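Local atomic coordinates of dihydrophenazinedicarboxylate synthase (Burkholderia, PDB entry 4HMW), a protein that catalyses several FMN-dependent, oxygen-consuming oxidations in the terminal steps of core phenazine antibiotic biosynthesis. Residues R156-A159 against A160-L163. Residues are numbered along the deposited sequence; the frame is centred on the assembly and turned at random.
Sequences RAHA and AELL
His158 and Glu161, three residues apart on one alpha-helix, join their side chains through a single hydrogen bond: His158 ND1 donates to Glu161 OE1 at 3.0 Å. The bond is nearly straight, with an N-H...O angle of 166°. OE1 lies at the edge of the imidazole, in the ring plane, whereas the histidine reaches it from above the carboxylate plane; ring and carboxylate are turned 65° apart. Both side chains leave the helix with CG anti to the carbonyl carbon, and this shared first torsion, with the three-residue spacing, sets them side by side. The extended glutamate chain then carries OE1 as far out as the ring. This is a His-carboxylate pair one helical turn apart on an exposed surface. Glu161 CG also rests 3.3 Å from Ala157 O.

The backbone supplies four successive i to i+4 hydrogen bonds of a regular alpha-helix: Ala160 N to Arg156 O, Glu161 N to Ala157 O, Leu162 N to His158 O and Leu163 N to Ala159 O, the last 3.2 Å long.

The CB of Arg156 points away from 160-163, and its NE forms a salt bridge with Asp193 of the second subunit, its NH1 another with Glu153. The face bearing Ala159, Leu162 and Leu163 instead packs on helix 134-142, where Ala159 meets Met139 and Leu162 meets Ala138 and Ser141. Helix 152-165 lies at the periphery of its own chain, the contact centre about 28 Å from the chain centre. Helix 134-142 also carries Ser140, a probable substrate-binding residue whose side chain is about 8 Å from that of Leu162.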
loop_
_atom_site.group_PDB
_atom_site.type_symbol
_atom_site.label_atom_id
_atom_site.label_comp_id
_atom_site.label_asym_id
_atom_site.label_seq_id
_atom_site.Cartn_x
_atom_site.Cartn_y
_atom_site.Cartn_z
ATOM N N ARG B 156 20.534 14.000 15.336
ATOM C CA ARG B 156 20.543 15.244 14.583
ATOM C C ARG B 156 21.938 15.865 14.562
ATOM O O ARG B 156 22.424 16.277 13.508
ATOM C CB ARG B 156 19.536 16.218 15.186
ATOM C CG ARG B 156 19.313 17.454 14.335
ATOM C CD ARG B 156 18.176 18.304 14.877
ATOM N NE ARG B 156 16.863 17.761 14.518
ATOM C CZ ARG B 156 15.864 17.521 15.370
ATOM N NH1 ARG B 156 15.989 17.767 16.674
ATOM N NH2 ARG B 156 14.725 17.029 14.913
ATOM N N ALA B 157 22.580 15.903 15.726
ATOM C CA ALA B 157 23.911 16.504 15.848
ATOM C C ALA B 157 24.964 15.763 15.031
ATOM O O ALA B 157 25.875 16.393 14.466
ATOM C CB ALA B 157 24.343 16.564 17.324
ATOM N N HIS B 158 24.878 14.433 14.992
ATOM C CA HIS B 158 25.873 13.654 14.252
ATOM C C HIS B 158 25.698 13.865 12.759
ATOM O O HIS B 158 26.668 13.955 12.027
ATOM C CB HIS B 158 25.810 12.167 14.588
ATOM C CG HIS B 158 26.336 11.853 15.939
ATOM N ND1 HIS B 158 27.541 12.353 16.393
ATOM C CD2 HIS B 158 25.823 11.114 16.954
ATOM C CE1 HIS B 158 27.753 11.923 17.622
ATOM N NE2 HIS B 158 26.725 11.176 17.988
ATOM N N ALA B 159 24.455 13.967 12.304
ATOM C CA ALA B 159 24.228 14.244 10.890
ATOM C C ALA B 159 24.819 15.590 10.509
ATOM O O ALA B 159 25.451 15.714 9.460
ATOM C CB ALA B 159 22.728 14.175 10.549
ATOM N N ALA B 160 24.646 16.584 11.370
ATOM C CA ALA B 160 25.212 17.908 11.137
ATOM C C ALA B 160 26.750 17.883 11.074
ATOM O O ALA B 160 27.360 18.556 10.237
ATOM C CB ALA B 160 24.761 18.845 12.234
ATOM N N GLU B 161 27.369 17.120 11.969
ATOM C CA GLU B 161 28.834 16.965 11.971
ATOM C C GLU B 161 29.345 16.388 10.664
ATOM O O GLU B 161 30.370 16.853 10.138
ATOM C CB GLU B 161 29.283 16.039 13.099
ATOM C CG GLU B 161 29.145 16.620 14.503
ATOM C CD GLU B 161 29.340 15.565 15.591
ATOM O OE1 GLU B 161 29.410 14.340 15.267
ATOM O OE2 GLU B 161 29.418 15.967 16.782
ATOM N N LEU B 162 28.664 15.360 10.150
ATOM C CA LEU B 162 29.101 14.729 8.910
ATOM C C LEU B 162 29.029 15.715 7.757
ATOM O O LEU B 162 29.938 15.787 6.914
ATOM C CB LEU B 162 28.240 13.507 8.587
ATOM C CG LEU B 162 28.488 12.311 9.498
ATOM C CD1 LEU B 162 27.483 11.235 9.186
ATOM C CD2 LEU B 162 29.922 11.813 9.351
ATOM N N LEU B 163 27.961 16.488 7.715
ATOM C CA LEU B 163 27.821 17.480 6.658
ATOM C C LEU B 163 28.932 18.560 6.727
ATOM O O LEU B 163 29.448 19.028 5.693
ATOM C CB LEU B 163 26.424 18.105 6.751
ATOM C CG LEU B 163 25.992 19.126 5.711
ATOM C CD1 LEU B 163 25.861 18.500 4.345
ATOM C CD2 LEU B 163 24.673 19.721 6.139
#